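Local structure of aminopeptidase N (Francisella tularensis subsp. tularensis, 5DLL) at residues Lys22-Ile28 / Tyr143-Val149; Ser535-Phe540 / Asp562-Asn567; Ile614-Ile620 / Ile632-Arg636. The protein catalyses the zinc-dependent release of N-terminal amino acids from peptides and is probably involved in the degradation of intracellular peptides. One frame throughout, in Å; residues are numbered along the deposited sequence.

Contact 1: residues Lys22-Ile28 / Tyr143-Val149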
# COMPACT_ATOMS: atom_id res chain seq x y z
N LYS A 22 -24.88 17.60 1.01
CA LYS A 22 -25.23 18.95 1.41
C LYS A 22 -24.21 19.40 2.44
O LYS A 22 -23.86 18.62 3.33
CB LYS A 22 -26.63 19.00 2.03
CG LYS A 22 -27.76 19.25 1.05
CD LYS A 22 -29.08 19.36 1.80
CE LYS A 22 -30.28 19.42 0.86
NZ LYS A 22 -30.41 20.73 0.17
N PRO A 23 -23.74 20.66 2.35
CA PRO A 23 -22.86 21.13 3.42
C PRO A 23 -23.60 21.15 4.75
O PRO A 23 -24.82 21.32 4.77
CB PRO A 23 -22.48 22.55 2.98
CG PRO A 23 -23.51 22.95 1.98
CD PRO A 23 -23.96 21.69 1.32
N SER A 24 -22.87 20.96 5.84
CA SER A 24 -23.44 21.05 7.18
C SER A 24 -24.07 22.43 7.38
O SER A 24 -23.47 23.43 7.01
CB SER A 24 -22.37 20.81 8.23
OG SER A 24 -22.93 20.78 9.53
N ASN A 25 -25.27 22.47 7.95
CA ASN A 25 -25.94 23.75 8.22
C ASN A 25 -25.32 24.54 9.37
O ASN A 25 -25.53 25.75 9.48
CB ASN A 25 -27.46 23.56 8.42
CG ASN A 25 -27.82 22.83 9.71
OD1 ASN A 25 -27.01 22.11 10.28
ND2 ASN A 25 -29.05 23.02 10.16
N TYR A 26 -24.55 23.86 10.22
CA TYR A 26 -23.78 24.52 11.28
C TYR A 26 -22.32 24.06 11.24
O TYR A 26 -22.03 22.93 10.83
CB TYR A 26 -24.42 24.26 12.65
CG TYR A 26 -25.64 25.13 12.87
CD1 TYR A 26 -25.52 26.40 13.42
CD2 TYR A 26 -26.91 24.70 12.48
CE1 TYR A 26 -26.63 27.22 13.59
CE2 TYR A 26 -28.02 25.51 12.65
CZ TYR A 26 -27.88 26.76 13.21
OH TYR A 26 -28.97 27.58 13.39
N LEU A 27 -21.41 24.95 11.65
CA LEU A 27 -19.97 24.70 11.60
C LEU A 27 -19.30 24.95 12.95
O LEU A 27 -19.81 25.70 13.78
CB LEU A 27 -19.31 25.57 10.53
CG LEU A 27 -19.53 25.14 9.08
CD1 LEU A 27 -19.15 26.26 8.13
CD2 LEU A 27 -18.76 23.86 8.76
N ILE A 28 -18.13 24.34 13.13
CA ILE A 28 -17.38 24.43 14.38
C ILE A 28 -16.04 25.10 14.12
O ILE A 28 -15.25 24.63 13.31
CB ILE A 28 -17.16 23.03 15.01
CG1 ILE A 28 -18.50 22.31 15.17
CG2 ILE A 28 -16.43 23.16 16.36
CD1 ILE A 28 -18.43 20.93 15.79
N TYR A 143 -20.47 15.33 18.51
CA TYR A 143 -19.78 16.15 17.52
C TYR A 143 -20.48 16.10 16.16
O TYR A 143 -21.38 15.28 15.94
CB TYR A 143 -18.34 15.66 17.38
CG TYR A 143 -17.37 16.73 16.95
CD1 TYR A 143 -16.97 17.73 17.83
CD2 TYR A 143 -16.83 16.74 15.66
CE1 TYR A 143 -16.08 18.71 17.44
CE2 TYR A 143 -15.94 17.72 15.26
CZ TYR A 143 -15.57 18.70 16.16
OH TYR A 143 -14.69 19.69 15.79
N LEU A 144 -20.08 16.98 15.24
CA LEU A 144 -20.42 16.83 13.82
C LEU A 144 -19.34 15.97 13.17
O LEU A 144 -18.40 16.48 12.56
CB LEU A 144 -20.54 18.18 13.13
CG LEU A 144 -21.79 19.00 13.47
CD1 LEU A 144 -21.61 20.44 13.00
CD2 LEU A 144 -23.05 18.39 12.86
N ASP A 145 -19.48 14.65 13.33
CA ASP A 145 -18.44 13.70 12.97
C ASP A 145 -18.41 13.46 11.46
O ASP A 145 -18.74 12.38 10.96
CB ASP A 145 -18.65 12.41 13.76
CG ASP A 145 -17.51 11.43 13.61
OD1 ASP A 145 -16.56 11.70 12.84
OD2 ASP A 145 -17.56 10.37 14.26
N ARG A 146 -17.97 14.49 10.74
CA ARG A 146 -17.86 14.47 9.29
C ARG A 146 -16.65 15.32 8.91
O ARG A 146 -16.36 16.32 9.58
CB ARG A 146 -19.13 15.01 8.62
CG ARG A 146 -19.55 16.39 9.10
CD ARG A 146 -20.95 16.75 8.63
NE ARG A 146 -21.00 17.04 7.20
CZ ARG A 146 -22.12 17.32 6.52
NH1 ARG A 146 -23.30 17.34 7.14
NH2 ARG A 146 -22.07 17.58 5.22
N PRO A 147 -15.95 14.94 7.83
CA PRO A 147 -14.66 15.55 7.54
C PRO A 147 -14.70 16.99 7.02
O PRO A 147 -13.68 17.67 7.04
CB PRO A 147 -14.05 14.60 6.50
CG PRO A 147 -15.22 14.01 5.80
CD PRO A 147 -16.32 13.93 6.82
N ASP A 148 -15.86 17.46 6.55
CA ASP A 148 -15.99 18.85 6.06
C ASP A 148 -16.24 19.86 7.18
O ASP A 148 -16.40 21.05 6.92
CB ASP A 148 -17.04 18.98 4.94
CG ASP A 148 -18.43 18.58 5.38
OD1 ASP A 148 -18.56 17.78 6.32
OD2 ASP A 148 -19.41 19.07 4.77
N VAL A 149 -16.27 19.38 8.43
CA VAL A 149 -16.30 20.26 9.59
C VAL A 149 -14.96 20.14 10.30
O VAL A 149 -14.64 19.09 10.88
CB VAL A 149 -17.45 19.90 10.54
CG1 VAL A 149 -17.44 20.81 11.76
CG2 VAL A 149 -18.78 20.01 9.80
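R146 supplies the polar link between the loop 143-149 and the chain at 22-28. Its NH2 donates to the carbonyl O of K22 over 2.8 Å, with the oxygen close to the guanidinium plane and the donor lying in the carbonyl plane; the N-H...O angle is 153°. The same side chain is gripped from its own segment by D148: NE gives a salt-bridged hydrogen bond of 2.7 Å to OD1, received on the syn lone pair, while NH2 reaches OD2 more weakly. CG of the arginine stands between the backbone N and the carbonyl carbon (chi1 54°), and the bend at chi3 then brings the guanidinium to D148 and K22; S24 covers one face of it through CB. D148 OD2 has a further partner in Y21 OH.

These bonds lie at the entrance to two neighbouring strands of the large mixed sheet in the M1 N-terminal domain. Strand 26-36 begins at Y26, strand 150-160 follows directly on V149, and the two run parallel. A type I turn from R146 to V149 leads the loop into the second of them.

I28 makes most of the apolar contacts. Its CD1 sits over one face of the Y143 ring, toward its CE1-CZ side, in a CH-pi contact 3.8 Å from the ring centroid and 22° off the normal, while the hydroxyl of that ring is hydrogen-bonded to T31. I28 CG1 also meets V149 CG1 at 3.9 Å. Beside it, V149 CG2 separately touches L27 CD2 at 4.0 Å. L144 CD1 lies against the carbonyl O of Y26. That oxygen already accepts a hydrogen bond of 2.7 Å from S24 OG, placed on a lone pair in the carbonyl plane.

Contact 2: residues Ser535-Phe540 / Asp562-Asn567; sequences SLFRDF and DNNAFN
An Asx turn at D562, whose OD1 accepts from N564 N, and the N-cap of helix 565-581 meet the chain that leaves strand 533-535, where the Ig-like domain joins the helical C-terminal domain. N564 caps the helix by accepting from N567 N through OD1. The same oxygen receives a weak bond from D539 N, and N564 ND2 donates weakly to both carboxylate oxygens of D539, which has a salt bridge to K498.

N567 ND2 donates almost in its amide plane to S535 OG (3.0 Å, 160°) and to L536 O (3.0 Å), the latter from above the carbonyl plane. S535 OG also accepts from R538 NE, 3.0 Å away and nearly straight at 169°, and lies very close to D562 OD2, to which it probably donates. R538 is extended from CG to NE and slides past N564, their flat groups only 7° apart. Its NH2 lies 3.0 Å from D562 OD1, but the oxygen is well out of the guanidinium plane, so this pairing is one of charge alone; NH1 forms a salt bridge with E511.

F540 CB packs on F566 CZ at 3.8 Å, and the D539-F540 backbone, at the end of the F537-F540 type II turn, covers one face of the F566 ring, toward the rim.

In this buried interface the neighbouring arginine probably stabilises the negative charge of D562.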
# COMPACT_ATOMS: atom_id res chain seq x y z
N SER A 535 8.92 3.23 -28.79
CA SER A 535 8.93 3.04 -27.34
C SER A 535 7.70 3.76 -26.79
O SER A 535 7.65 4.99 -26.81
CB SER A 535 10.21 3.63 -26.74
OG SER A 535 10.21 3.52 -25.33
N LEU A 536 6.73 2.99 -26.31
CA LEU A 536 5.40 3.53 -25.98
C LEU A 536 4.98 3.28 -24.54
O LEU A 536 5.30 2.25 -23.95
CB LEU A 536 4.36 2.94 -26.93
CG LEU A 536 4.35 3.53 -28.34
CD1 LEU A 536 3.54 2.66 -29.29
CD2 LEU A 536 3.83 4.96 -28.33
N PHE A 537 4.24 4.25 -23.99
CA PHE A 537 3.78 4.21 -22.59
C PHE A 537 4.95 3.98 -21.63
O PHE A 537 4.97 3.02 -20.85
CB PHE A 537 2.67 3.17 -22.41
CG PHE A 537 1.45 3.45 -23.24
CD1 PHE A 537 0.50 4.38 -22.81
CD2 PHE A 537 1.25 2.81 -24.45
CE1 PHE A 537 -0.62 4.65 -23.57
CE2 PHE A 537 0.13 3.07 -25.22
CZ PHE A 537 -0.81 3.99 -24.78
N ARG A 538 5.93 4.87 -21.72
CA ARG A 538 7.13 4.81 -20.89
C ARG A 538 6.78 5.06 -19.43
O ARG A 538 6.04 6.00 -19.11
CB ARG A 538 8.14 5.84 -21.36
CG ARG A 538 8.74 5.54 -22.72
CD ARG A 538 9.74 6.62 -23.10
NE ARG A 538 10.63 6.21 -24.18
CZ ARG A 538 11.69 6.89 -24.59
NH1 ARG A 538 12.03 8.04 -23.99
NH2 ARG A 538 12.43 6.43 -25.59
N ASP A 539 7.33 4.23 -18.54
CA ASP A 539 7.02 4.26 -17.11
C ASP A 539 5.53 4.01 -16.82
O ASP A 539 5.00 4.48 -15.80
CB ASP A 539 7.47 5.57 -16.46
CG ASP A 539 8.95 5.81 -16.62
OD1 ASP A 539 9.74 4.98 -16.12
OD2 ASP A 539 9.33 6.83 -17.23
N PHE A 540 4.86 3.27 -17.71
CA PHE A 540 3.44 2.97 -17.58
C PHE A 540 2.66 4.28 -17.41
O PHE A 540 2.03 4.52 -16.37
CB PHE A 540 3.23 2.01 -16.40
CG PHE A 540 1.90 1.30 -16.41
CD1 PHE A 540 1.58 0.40 -17.42
CD2 PHE A 540 0.99 1.50 -15.38
CE1 PHE A 540 0.37 -0.27 -17.41
CE2 PHE A 540 -0.22 0.83 -15.37
CZ PHE A 540 -0.53 -0.05 -16.38
N ASP A 562 16.74 1.33 -25.96
CA ASP A 562 15.79 2.30 -25.39
C ASP A 562 16.34 2.98 -24.13
O ASP A 562 16.86 2.31 -23.24
CB ASP A 562 14.45 1.60 -25.08
CG ASP A 562 13.32 2.58 -24.73
OD1 ASP A 562 13.57 3.80 -24.56
OD2 ASP A 562 12.16 2.13 -24.63
N ASN A 563 16.21 4.31 -24.08
CA ASN A 563 16.57 5.08 -22.88
C ASN A 563 15.75 4.66 -21.67
O ASN A 563 16.28 4.54 -20.57
CB ASN A 563 16.37 6.58 -23.12
CG ASN A 563 17.48 7.21 -23.94
OD1 ASN A 563 18.66 6.85 -23.81
ND2 ASN A 563 17.12 8.18 -24.78
N ASN A 564 14.45 4.44 -21.89
CA ASN A 564 13.50 4.15 -20.81
C ASN A 564 13.72 2.78 -20.16
O ASN A 564 13.40 1.75 -20.74
CB ASN A 564 12.06 4.23 -21.34
CG ASN A 564 11.03 4.20 -20.23
OD1 ASN A 564 10.18 3.31 -20.18
ND2 ASN A 564 11.10 5.17 -19.32
N ALA A 565 14.27 2.80 -18.94
CA ALA A 565 14.52 1.58 -18.17
C ALA A 565 13.29 0.68 -18.03
O ALA A 565 13.40 -0.55 -18.09
CB ALA A 565 15.07 1.93 -16.80
N PHE A 566 12.12 1.29 -17.83
CA PHE A 566 10.90 0.52 -17.64
C PHE A 566 10.58 -0.30 -18.89
O PHE A 566 10.42 -1.52 -18.80
CB PHE A 566 9.73 1.44 -17.29
CG PHE A 566 8.42 0.72 -17.11
CD1 PHE A 566 8.08 0.15 -15.89
CD2 PHE A 566 7.52 0.60 -18.17
CE1 PHE A 566 6.88 -0.52 -15.72
CE2 PHE A 566 6.32 -0.06 -18.02
CZ PHE A 566 6.00 -0.62 -16.79
N ASN A 567 10.50 0.37 -20.04
CA ASN A 567 10.15 -0.31 -21.29
C ASN A 567 11.16 -1.39 -21.68
O ASN A 567 10.82 -2.31 -22.42
CB ASN A 567 9.97 0.68 -22.44
CG ASN A 567 8.53 1.15 -22.61
OD1 ASN A 567 7.63 0.74 -21.88
ND2 ASN A 567 8.31 2.01 -23.60

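Contact 3: residues Ile614-Ile620 / Ile632-Arg636; sequences IPIESTI and IVLSR
R636 leaves its helix with CG anti to the backbone N (chi1 -172°) and stays extended from CG to NE, and so reaches the chain entering helix 617-621. The turn at chi4 then presents one edge of the guanidinium to two successive carbonyls. NH2 donates to I614 O over 2.7 Å, with an N-H...O angle of 156°, and NE donates to P615 O, also over 2.7 Å. Both oxygens lie near the guanidinium plane, yet the donors stand well above both carbonyl planes. This double grip fixes the rotation of the guanidinium about its last bonds.

E617 bends at chi2 (96°) and brings OE1 over one face of the same group. Its distance to R636 NH1 is 3.5 Å, and with no N-H aimed at it the salt bridge is purely electrostatic. Arginine and glutamate cross at about a right angle. E617 OE1 also rests against R636 CD.

Apolar contacts lie alongside. E617 CB packs on I632 CG2 at 3.6 Å, while I620 CG2 reaches I632 CG1 at 4.2 Å. On the arginine stem, I614 CG2 lies 4.0 Å from R636 CG, the two side chains sliding past each other in opposite directions.

The contact thus fastens the start of the short helix 617-621 to helix 629-646 within the helical C-terminal domain. Helix 565-581 touches P615, I620 and R636, and helix 791-794 meets E617 and V633.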
# COMPACT_ATOMS: atom_id res chain seq x y z
N ILE A 614 13.10 -14.33 -14.45
CA ILE A 614 12.01 -14.79 -15.33
C ILE A 614 10.67 -14.68 -14.58
O ILE A 614 10.60 -15.06 -13.40
CB ILE A 614 12.26 -16.25 -15.80
CG1 ILE A 614 13.54 -16.34 -16.65
CG2 ILE A 614 11.09 -16.80 -16.60
CD1 ILE A 614 13.39 -15.81 -18.06
N PRO A 615 9.62 -14.16 -15.25
CA PRO A 615 8.32 -14.00 -14.57
C PRO A 615 7.88 -15.28 -13.86
O PRO A 615 7.94 -16.36 -14.45
CB PRO A 615 7.35 -13.68 -15.71
CG PRO A 615 8.19 -13.11 -16.79
CD PRO A 615 9.58 -13.66 -16.64
N ILE A 616 7.47 -15.15 -12.60
CA ILE A 616 6.95 -16.30 -11.85
C ILE A 616 5.67 -16.86 -12.50
O ILE A 616 4.99 -16.18 -13.28
CB ILE A 616 6.71 -15.98 -10.36
CG1 ILE A 616 5.80 -14.76 -10.18
CG2 ILE A 616 8.04 -15.77 -9.65
CD1 ILE A 616 5.22 -14.64 -8.79
N GLU A 617 5.36 -18.10 -12.15
CA GLU A 617 4.35 -18.89 -12.85
C GLU A 617 2.95 -18.28 -12.74
O GLU A 617 2.18 -18.31 -13.71
CB GLU A 617 4.35 -20.33 -12.34
CG GLU A 617 5.70 -21.04 -12.48
CD GLU A 617 6.55 -20.98 -11.22
OE1 GLU A 617 7.47 -20.14 -11.14
OE2 GLU A 617 6.28 -21.78 -10.29
N SER A 618 2.63 -17.72 -11.57
CA SER A 618 1.34 -17.08 -11.34
C SER A 618 1.13 -15.85 -12.23
O SER A 618 0.01 -15.54 -12.63
CB SER A 618 1.19 -16.70 -9.87
OG SER A 618 2.34 -16.05 -9.37
N THR A 619 2.22 -15.15 -12.55
CA THR A 619 2.17 -13.99 -13.45
C THR A 619 1.91 -14.44 -14.88
O THR A 619 1.05 -13.87 -15.56
CB THR A 619 3.48 -13.18 -13.40
OG1 THR A 619 3.76 -12.80 -12.05
CG2 THR A 619 3.37 -11.94 -14.28
N ILE A 620 2.63 -15.46 -15.33
CA ILE A 620 2.42 -16.01 -16.67
C ILE A 620 0.98 -16.52 -16.83
O ILE A 620 0.36 -16.34 -17.88
CB ILE A 620 3.42 -17.15 -16.98
CG1 ILE A 620 4.85 -16.59 -17.04
CG2 ILE A 620 3.07 -17.84 -18.29
CD1 ILE A 620 5.92 -17.64 -16.89
N ILE A 632 2.76 -24.49 -17.86
CA ILE A 632 3.52 -23.35 -17.36
C ILE A 632 4.80 -23.79 -16.63
O ILE A 632 5.90 -23.42 -17.05
CB ILE A 632 2.66 -22.44 -16.45
CG1 ILE A 632 1.63 -21.69 -17.30
CG2 ILE A 632 3.52 -21.45 -15.68
CD1 ILE A 632 0.58 -20.96 -16.50
N VAL A 633 4.67 -24.58 -15.57
CA VAL A 633 5.84 -24.94 -14.74
C VAL A 633 6.95 -25.62 -15.54
O VAL A 633 8.12 -25.27 -15.39
CB VAL A 633 5.49 -25.80 -13.49
CG1 VAL A 633 4.49 -25.08 -12.59
CG2 VAL A 633 4.98 -27.18 -13.88
N LEU A 634 6.60 -26.56 -16.41
CA LEU A 634 7.60 -27.33 -17.15
C LEU A 634 8.34 -26.45 -18.17
O LEU A 634 9.56 -26.59 -18.36
CB LEU A 634 6.95 -28.53 -17.86
CG LEU A 634 6.31 -29.58 -16.94
CD1 LEU A 634 5.46 -30.56 -17.75
CD2 LEU A 634 7.36 -30.32 -16.12
N SER A 635 7.61 -25.55 -18.81
CA SER A 635 8.18 -24.64 -19.80
C SER A 635 9.09 -23.60 -19.16
O SER A 635 10.12 -23.25 -19.74
CB SER A 635 7.05 -23.95 -20.57
OG SER A 635 7.57 -23.09 -21.56
N ARG A 636 8.72 -23.10 -17.98
CA ARG A 636 9.53 -22.13 -17.24
C ARG A 636 10.78 -22.78 -16.65
O ARG A 636 11.85 -22.18 -16.63
CB ARG A 636 8.72 -21.46 -16.12
CG ARG A 636 9.45 -20.31 -15.45
CD ARG A 636 8.63 -19.69 -14.33
NE ARG A 636 9.31 -18.55 -13.71
CZ ARG A 636 10.27 -18.64 -12.78
NH1 ARG A 636 10.71 -19.82 -12.35
NH2 ARG A 636 10.80 -17.53 -12.28

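Overall arrangement
The three contacts follow one another along the chain, and none touches another. Contact 1 belongs to the sheet of the N-terminal domain, about 53 Å between centres from contact 3, across the centre of the chain. Contacts 2 and 3 are closer, with centres about 24 Å apart, and share helix 565-581: contact 2 forms at its start, whereas in contact 3 P615, I620 and R636 touch it. Contact 2 is the most buried and relies on a dense side-chain network between two domains. Contacts 1 and 3 are partly buried; beside apolar packing, an arginine bonds to one main-chain carbonyl in contact 1, at strand entrances, and to two in contact 3, between helices.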